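Local structure of polymerase cofactor VP35 (3KS4) at residues F79-H84 / P148-K153; D101-E106 / K126-F131. The protein binds double-stranded RNA through this C-terminal domain, consistent with a role in suppressing the host interferon response, and serves as a viral polymerase cofactor. All coordinates share one frame; numbering follows the deposited sequence.

Contact 1: residues F79-H84 / P148-K153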
ATOM      1  N   PHE A  79      -6.638 -10.915   6.608  1.00 65.81           N
ATOM      2  CA  PHE A  79      -5.786 -11.247   5.480  1.00 74.95           C
ATOM      3  C   PHE A  79      -6.378 -10.657   4.214  1.00 67.48           C
ATOM      4  O   PHE A  79      -7.600 -10.605   4.059  1.00 64.62           O
ATOM      5  CB  PHE A  79      -5.634 -12.769   5.355  1.00 88.65           C
ATOM      6  CG  PHE A  79      -6.903 -13.476   4.980  1.00103.72           C
ATOM      7  CD1 PHE A  79      -7.037 -14.081   3.734  1.00112.59           C
ATOM      8  CD2 PHE A  79      -7.973 -13.532   5.864  1.00112.72           C
ATOM      9  CE1 PHE A  79      -8.214 -14.739   3.375  1.00112.84           C
ATOM     10  CE2 PHE A  79      -9.156 -14.184   5.512  1.00117.79           C
ATOM     11  CZ  PHE A  79      -9.274 -14.790   4.265  1.00114.78           C
ATOM     12  N   GLY A  80      -5.509 -10.197   3.318  1.00 66.82           N
ATOM     13  CA  GLY A  80      -5.944  -9.623   2.053  1.00 70.31           C
ATOM     14  C   GLY A  80      -6.790  -8.365   2.177  1.00 66.81           C
ATOM     15  O   GLY A  80      -7.635  -8.092   1.324  1.00 59.71           O
ATOM     16  N   THR A  81      -6.571  -7.597   3.239  1.00 60.64           N
ATOM     17  CA  THR A  81      -7.259  -6.326   3.400  1.00 58.13           C
ATOM     18  C   THR A  81      -6.632  -5.255   2.521  1.00 56.41           C
ATOM     19  O   THR A  81      -5.559  -5.453   1.942  1.00 61.86           O
ATOM     20  CB  THR A  81      -7.230  -5.843   4.871  1.00 54.71           C
ATOM     21  OG1 THR A  81      -5.907  -5.401   5.230  1.00 52.87           O
ATOM     22  CG2 THR A  81      -7.678  -6.969   5.794  1.00 49.11           C
ATOM     23  N   ALA A  82      -7.296  -4.113   2.430  1.00 55.90           N
ATOM     24  CA  ALA A  82      -6.715  -2.978   1.733  1.00 52.13           C
ATOM     25  C   ALA A  82      -5.346  -2.627   2.338  1.00 47.22           C
ATOM     26  O   ALA A  82      -4.400  -2.325   1.616  1.00 53.70           O
ATOM     27  CB  ALA A  82      -7.666  -1.790   1.758  1.00 50.20           C
ATOM     28  N   PHE A  83      -5.228  -2.708   3.659  1.00 43.57           N
ATOM     29  CA  PHE A  83      -3.927  -2.502   4.307  1.00 48.88           C
ATOM     30  C   PHE A  83      -2.841  -3.507   3.903  1.00 49.26           C
ATOM     31  O   PHE A  83      -1.680  -3.136   3.750  1.00 50.07           O
ATOM     32  CB  PHE A  83      -4.076  -2.430   5.828  1.00 47.11           C
ATOM     33  CG  PHE A  83      -4.824  -1.227   6.279  1.00 45.81           C
ATOM     34  CD1 PHE A  83      -4.172  -0.012   6.425  1.00 43.43           C
ATOM     35  CD2 PHE A  83      -6.194  -1.289   6.491  1.00 51.80           C
ATOM     36  CE1 PHE A  83      -4.864   1.124   6.802  1.00 46.94           C
ATOM     37  CE2 PHE A  83      -6.902  -0.164   6.863  1.00 43.89           C
ATOM     38  CZ  PHE A  83      -6.233   1.050   7.023  1.00 52.39           C
ATOM     39  N   HIS A  84      -3.209  -4.768   3.717  1.00 48.73           N
ATOM     40  CA  HIS A  84      -2.245  -5.758   3.225  1.00 51.22           C
ATOM     41  C   HIS A  84      -1.755  -5.339   1.834  1.00 46.96           C
ATOM     42  O   HIS A  84      -0.567  -5.392   1.522  1.00 49.24           O
ATOM     43  CB  HIS A  84      -2.864  -7.177   3.191  1.00 49.05           C
ATOM     44  CG  HIS A  84      -3.227  -7.713   4.544  1.00 52.17           C
ATOM     45  ND1 HIS A  84      -2.338  -8.418   5.331  1.00 49.75           N
ATOM     46  CD2 HIS A  84      -4.374  -7.627   5.258  1.00 54.46           C
ATOM     47  CE1 HIS A  84      -2.925  -8.747   6.469  1.00 47.88           C
ATOM     48  NE2 HIS A  84      -4.162  -8.280   6.449  1.00 55.78           N
ATOM     49  N   PRO A 148      -8.740  -9.845  -3.590  1.00 65.50           N
ATOM     50  CA  PRO A 148      -9.027 -10.449  -2.281  1.00 67.69           C
ATOM     51  C   PRO A 148     -10.380 -10.005  -1.737  1.00 73.55           C
ATOM     52  O   PRO A 148     -10.731  -8.833  -1.822  1.00 82.94           O
ATOM     53  CB  PRO A 148      -7.901  -9.914  -1.395  1.00 68.22           C
ATOM     54  CG  PRO A 148      -6.784  -9.606  -2.339  1.00 62.35           C
ATOM     55  CD  PRO A 148      -7.421  -9.192  -3.631  1.00 61.07           C
ATOM     56  N   ARG A 149     -11.131 -10.946  -1.183  1.00 71.17           N
ATOM     57  CA  ARG A 149     -12.456 -10.657  -0.660  1.00 71.76           C
ATOM     58  C   ARG A 149     -12.486  -9.428   0.247  1.00 70.91           C
ATOM     59  O   ARG A 149     -13.417  -8.620   0.184  1.00 72.84           O
ATOM     60  CB  ARG A 149     -12.991 -11.870   0.096  1.00 83.98           C
ATOM     61  CG  ARG A 149     -14.315 -11.613   0.779  1.00103.32           C
ATOM     62  CD  ARG A 149     -14.779 -12.822   1.562  1.00120.60           C
ATOM     63  NE  ARG A 149     -15.992 -12.534   2.318  1.00135.86           N
ATOM     64  CZ  ARG A 149     -16.643 -13.430   3.053  1.00147.36           C
ATOM     65  NH1 ARG A 149     -16.196 -14.677   3.127  1.00149.31           N
ATOM     66  NH2 ARG A 149     -17.740 -13.080   3.710  1.00151.54           N
ATOM     67  N   ALA A 150     -11.466  -9.284   1.091  1.00 65.68           N
ATOM     68  CA  ALA A 150     -11.457  -8.212   2.083  1.00 61.72           C
ATOM     69  C   ALA A 150     -11.289  -6.840   1.438  1.00 61.02           C
ATOM     70  O   ALA A 150     -11.658  -5.819   2.022  1.00 65.61           O
ATOM     71  CB  ALA A 150     -10.380  -8.452   3.119  1.00 69.77           C
ATOM     72  N   CYS A 151     -10.741  -6.824   0.226  1.00 59.33           N
ATOM     73  CA  CYS A 151     -10.570  -5.579  -0.519  1.00 57.07           C
ATOM     74  C   CYS A 151     -11.821  -5.157  -1.271  1.00 64.16           C
ATOM     75  O   CYS A 151     -11.960  -3.994  -1.635  1.00 64.91           O
ATOM     76  CB  CYS A 151      -9.440  -5.708  -1.533  1.00 50.65           C
ATOM     77  SG  CYS A 151      -7.816  -5.665  -0.830  1.00 60.79           S
ATOM     78  N   GLN A 152     -12.718  -6.104  -1.527  1.00 69.32           N
ATOM     79  CA  GLN A 152     -13.861  -5.837  -2.395  1.00 73.43           C
ATOM     80  C   GLN A 152     -14.664  -4.623  -1.928  1.00 71.78           C
ATOM     81  O   GLN A 152     -15.040  -3.777  -2.738  1.00 69.50           O
ATOM     82  CB  GLN A 152     -14.758  -7.068  -2.501  1.00 80.33           C
ATOM     83  CG  GLN A 152     -14.075  -8.277  -3.127  1.00 90.31           C
ATOM     84  CD  GLN A 152     -14.010  -8.201  -4.642  1.00 96.59           C
ATOM     85  OE1 GLN A 152     -14.803  -7.502  -5.280  1.00101.59           O
ATOM     86  NE2 GLN A 152     -13.065  -8.933  -5.230  1.00 94.77           N
ATOM     87  N   LYS A 153     -14.907  -4.540  -0.623  1.00 70.81           N
ATOM     88  CA  LYS A 153     -15.650  -3.429  -0.033  1.00 70.77           C
ATOM     89  C   LYS A 153     -14.987  -2.059  -0.262  1.00 69.08           C
ATOM     90  O   LYS A 153     -15.646  -1.024  -0.168  1.00 72.68           O
ATOM     91  CB  LYS A 153     -15.823  -3.667   1.469  1.00 82.89           C
ATOM     92  CG  LYS A 153     -14.502  -3.784   2.230  1.00 92.47           C
ATOM     93  CD  LYS A 153     -14.687  -3.511   3.713  1.00100.04           C
ATOM     94  CE  LYS A 153     -13.400  -2.989   4.330  1.00104.21           C
ATOM     95  NZ  LYS A 153     -13.650  -2.032   5.453  1.00106.45           N
TER

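Contact 2: residues D101-E106 / K126-F131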
ATOM      1  N   ASP A 101      14.727   1.114   4.309  1.00 40.23           N
ATOM      2  CA  ASP A 101      15.110   1.414   5.683  1.00 40.85           C
ATOM      3  C   ASP A 101      14.408   2.673   6.196  1.00 45.52           C
ATOM      4  O   ASP A 101      13.958   2.728   7.356  1.00 41.92           O
ATOM      5  CB  ASP A 101      16.629   1.540   5.811  1.00 37.91           C
ATOM      6  CG  ASP A 101      17.342   0.177   5.747  1.00 58.46           C
ATOM      7  OD1 ASP A 101      16.753  -0.849   6.174  1.00 55.37           O
ATOM      8  OD2 ASP A 101      18.507   0.139   5.291  1.00 63.12           O
ATOM      9  N   THR A 102      14.311   3.681   5.330  1.00 35.62           N
ATOM     10  CA  THR A 102      13.632   4.908   5.692  1.00 36.35           C
ATOM     11  C   THR A 102      12.185   4.581   6.037  1.00 41.73           C
ATOM     12  O   THR A 102      11.646   5.046   7.046  1.00 41.81           O
ATOM     13  CB  THR A 102      13.662   5.906   4.536  1.00 42.52           C
ATOM     14  OG1 THR A 102      15.005   6.350   4.332  1.00 44.23           O
ATOM     15  CG2 THR A 102      12.784   7.105   4.837  1.00 31.54           C
ATOM     16  N   ILE A 103      11.573   3.746   5.206  1.00 39.67           N
ATOM     17  CA  ILE A 103      10.172   3.384   5.374  1.00 40.08           C
ATOM     18  C   ILE A 103       9.956   2.593   6.667  1.00 41.19           C
ATOM     19  O   ILE A 103       9.033   2.864   7.443  1.00 42.30           O
ATOM     20  CB  ILE A 103       9.698   2.588   4.158  1.00 42.12           C
ATOM     21  CG1 ILE A 103       9.611   3.525   2.957  1.00 41.06           C
ATOM     22  CG2 ILE A 103       8.359   1.933   4.412  1.00 36.00           C
ATOM     23  CD1 ILE A 103       9.162   2.833   1.729  1.00 39.35           C
ATOM     24  N   HIS A 104      10.843   1.634   6.892  1.00 36.41           N
ATOM     25  CA  HIS A 104      10.860   0.832   8.107  1.00 38.57           C
ATOM     26  C   HIS A 104      10.917   1.721   9.357  1.00 45.55           C
ATOM     27  O   HIS A 104      10.090   1.581  10.264  1.00 43.69           O
ATOM     28  CB  HIS A 104      12.061  -0.123   8.055  1.00 38.32           C
ATOM     29  CG  HIS A 104      12.163  -1.052   9.227  1.00 49.68           C
ATOM     30  ND1 HIS A 104      13.375  -1.476   9.734  1.00 52.11           N
ATOM     31  CD2 HIS A 104      11.211  -1.633   9.997  1.00 39.48           C
ATOM     32  CE1 HIS A 104      13.165  -2.283  10.757  1.00 47.67           C
ATOM     33  NE2 HIS A 104      11.861  -2.396  10.937  1.00 42.48           N
ATOM     34  N   ALA A 105      11.887   2.637   9.402  1.00 38.09           N
ATOM     35  CA  ALA A 105      12.013   3.540  10.551  1.00 37.93           C
ATOM     36  C   ALA A 105      10.754   4.361  10.755  1.00 37.93           C
ATOM     37  O   ALA A 105      10.324   4.579  11.890  1.00 40.66           O
ATOM     38  CB  ALA A 105      13.226   4.474  10.407  1.00 36.00           C
ATOM     39  N   GLU A 106      10.152   4.817   9.657  1.00 34.98           N
ATOM     40  CA  GLU A 106       8.972   5.658   9.793  1.00 29.65           C
ATOM     41  C   GLU A 106       7.837   4.830  10.378  1.00 38.12           C
ATOM     42  O   GLU A 106       7.100   5.295  11.255  1.00 34.47           O
ATOM     43  CB  GLU A 106       8.589   6.303   8.468  1.00 32.56           C
ATOM     44  CG  GLU A 106       7.409   7.295   8.585  1.00 44.61           C
ATOM     45  CD  GLU A 106       7.720   8.499   9.484  1.00 59.46           C
ATOM     46  OE1 GLU A 106       7.051   8.656  10.550  1.00 58.46           O
ATOM     47  OE2 GLU A 106       8.631   9.283   9.113  1.00 52.74           O
ATOM     48  N   LYS A 126       1.989   9.695   4.064  1.00 39.63           N
ATOM     49  CA  LYS A 126       2.013  11.150   4.236  1.00 37.35           C
ATOM     50  C   LYS A 126       3.394  11.665   4.607  1.00 51.78           C
ATOM     51  O   LYS A 126       3.732  12.819   4.332  1.00 50.62           O
ATOM     52  CB  LYS A 126       1.054  11.621   5.334  1.00 40.72           C
ATOM     53  CG  LYS A 126      -0.245  10.870   5.471  1.00 52.64           C
ATOM     54  CD  LYS A 126      -1.381  11.587   4.835  1.00 56.26           C
ATOM     55  CE  LYS A 126      -2.702  11.217   5.496  1.00 65.17           C
ATOM     56  NZ  LYS A 126      -3.865  11.565   4.597  1.00 74.91           N
ATOM     57  N   ARG A 127       4.190  10.837   5.264  1.00 47.13           N
ATOM     58  CA  ARG A 127       5.442  11.349   5.803  1.00 45.86           C
ATOM     59  C   ARG A 127       6.677  10.959   5.001  1.00 44.56           C
ATOM     60  O   ARG A 127       7.674  11.663   5.014  1.00 43.84           O
ATOM     61  CB  ARG A 127       5.603  10.970   7.276  1.00 43.38           C
ATOM     62  CG  ARG A 127       4.590  11.614   8.225  1.00 41.45           C
ATOM     63  CD  ARG A 127       5.051  11.355   9.626  1.00 57.43           C
ATOM     64  NE  ARG A 127       4.042  10.947  10.599  1.00 59.60           N
ATOM     65  CZ  ARG A 127       3.390  11.803  11.371  1.00 61.63           C
ATOM     66  NH1 ARG A 127       3.616  13.102  11.246  1.00 84.96           N
ATOM     67  NH2 ARG A 127       2.515  11.372  12.254  1.00 53.83           N
ATOM     68  N   VAL A 128       6.638   9.834   4.301  1.00 45.84           N
ATOM     69  CA  VAL A 128       7.776   9.517   3.462  1.00 39.39           C
ATOM     70  C   VAL A 128       7.544  10.173   2.100  1.00 33.05           C
ATOM     71  O   VAL A 128       6.626   9.790   1.378  1.00 40.04           O
ATOM     72  CB  VAL A 128       8.024   8.001   3.392  1.00 43.20           C
ATOM     73  CG1 VAL A 128       9.218   7.706   2.511  1.00 37.61           C
ATOM     74  CG2 VAL A 128       8.259   7.457   4.809  1.00 38.04           C
ATOM     75  N   PRO A 129       8.373  11.179   1.763  1.00 33.22           N
ATOM     76  CA  PRO A 129       8.098  12.099   0.643  1.00 35.22           C
ATOM     77  C   PRO A 129       7.721  11.389  -0.643  1.00 44.63           C
ATOM     78  O   PRO A 129       6.820  11.850  -1.350  1.00 44.72           O
ATOM     79  CB  PRO A 129       9.422  12.863   0.467  1.00 34.58           C
ATOM     80  CG  PRO A 129      10.036  12.878   1.862  1.00 31.11           C
ATOM     81  CD  PRO A 129       9.592  11.556   2.515  1.00 34.23           C
ATOM     82  N   ILE A 130       8.365  10.264  -0.934  1.00 43.26           N
ATOM     83  CA  ILE A 130       8.186   9.670  -2.246  1.00 43.22           C
ATOM     84  C   ILE A 130       6.715   9.344  -2.535  1.00 40.10           C
ATOM     85  O   ILE A 130       6.298   9.324  -3.688  1.00 39.81           O
ATOM     86  CB  ILE A 130       9.054   8.425  -2.458  1.00 41.48           C
ATOM     87  CG1 ILE A 130       8.901   7.970  -3.914  1.00 38.34           C
ATOM     88  CG2 ILE A 130       8.652   7.323  -1.466  1.00 32.53           C
ATOM     89  CD1 ILE A 130       9.879   6.953  -4.382  1.00 48.47           C
ATOM     90  N   PHE A 131       5.927   9.112  -1.487  1.00 35.51           N
ATOM     91  CA  PHE A 131       4.550   8.693  -1.689  1.00 37.80           C
ATOM     92  C   PHE A 131       3.621   9.828  -2.121  1.00 46.96           C
ATOM     93  O   PHE A 131       2.503   9.574  -2.578  1.00 45.48           O
ATOM     94  CB  PHE A 131       4.012   7.944  -0.476  1.00 30.43           C
ATOM     95  CG  PHE A 131       4.694   6.644  -0.257  1.00 45.44           C
ATOM     96  CD1 PHE A 131       5.610   6.488   0.780  1.00 41.42           C
ATOM     97  CD2 PHE A 131       4.473   5.584  -1.134  1.00 40.08           C
ATOM     98  CE1 PHE A 131       6.259   5.289   0.956  1.00 46.08           C
ATOM     99  CE2 PHE A 131       5.124   4.382  -0.965  1.00 43.91           C
ATOM    100  CZ  PHE A 131       6.030   4.233   0.087  1.00 43.48           C
TER

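Contact 1: residues F79-H84 / P148-K153
P148 meets the G80 carbonyl oxygen through its CB. P148 CB lies 3.3 Å from G80 O, and CG of the same ring is farther off. G80 has a positive phi of 63°, a backbone shape that favours glycine, and the P148 ring packs against the backbone at this point. P148 O accepts a backbone bond from C151 N, which closes the first turn of the short, weakly bonded helix 149-152.

A150 turns its methyl toward the other segment. A150 CB sits 3.3 Å from G80 O and 3.6 Å from F79 O, close to two successive carbonyl oxygens. The same methyl touches T81, whose CG2 is 4.1 Å from A150 CB.

T81 is at the N-cap of helix 82-97, so the contact joins the start of that long helix to the short helix 149-152 leading into the four-stranded sheet. T81 OG1 is placed to cap H84 N, but its modelled position is doubtful. The CB of T81 points away from helix 149-152. Nearby, H84 NE2 hydrogen-bonds P77 O, and the H84 ring meets Y73 edge-to-face.

C151 brings its sulfur to the same backbone. SG lies anti to its own carbonyl carbon (chi1 -75°), and this directs it to the peptide between T81 and A82. C151 SG is 3.6 Å from A82 N and 3.3 Å from G80 O. Both C151 and A82 also pack on L182 of strand 179-183.

Contact 2: residues D101-E106 / K126-F131
The F131 ring receives I103 at its edge. I103 CD1 lies near the ring plane, 3.8 Å from F131 CZ, and the two side chains cross at about a right angle. One face of the ring carries CG2 of the adjacent I130, offset toward the rim. The carboxylate of E106 and the guanidinium of R127 are the other flat pair, with planes 30° apart. Their salt bridge is long, at 3.8 Å from E106 OE1 to R127 NE, and OE1 approaches the guanidinium obliquely. E106 rests more closely on the aliphatic part of the arginine: its OE1 is 3.5 Å from R127 CD. The bend of E106 at chi2 (63°) turns the carboxylate across the R127 chain.

In the helical part of the VP35 RNA-binding domain, helix 100-112 packs here on the end of helix 117-127 and the turn that leads to helix 130-133. V128 is the first residue to leave the helical path there, and it points into the joint. Its two methyls divide the work. V128 CG2 lies 3.9 Å from E106 CB, while V128 CG1 faces I103 CG1 at 4.2 Å and the methyl of T102 slightly farther off. I103 and F131 both reach I90 of helix 82-97 and I124 of helix 117-127. I103 also meets L68 and M72 of helix 65-74.

In the fold
Contacts 1 and 2 lie on opposite sides of the chain's centre. Their centres are about 23 Å apart, and their nearest atoms are about 10 Å apart without touching. Along the chain, contact 2 is nested inside the loop that contact 1 closes. Helix 82-97 ties them together: it starts at contact 1, and farther along it packs on I103 and F131 of contact 2. Helix 100-112 follows it directly. Contact 2 is internal to the helical part of this RNA-binding domain. Of the two, only contact 1 bridges the helical part and the region of the four-stranded sheet.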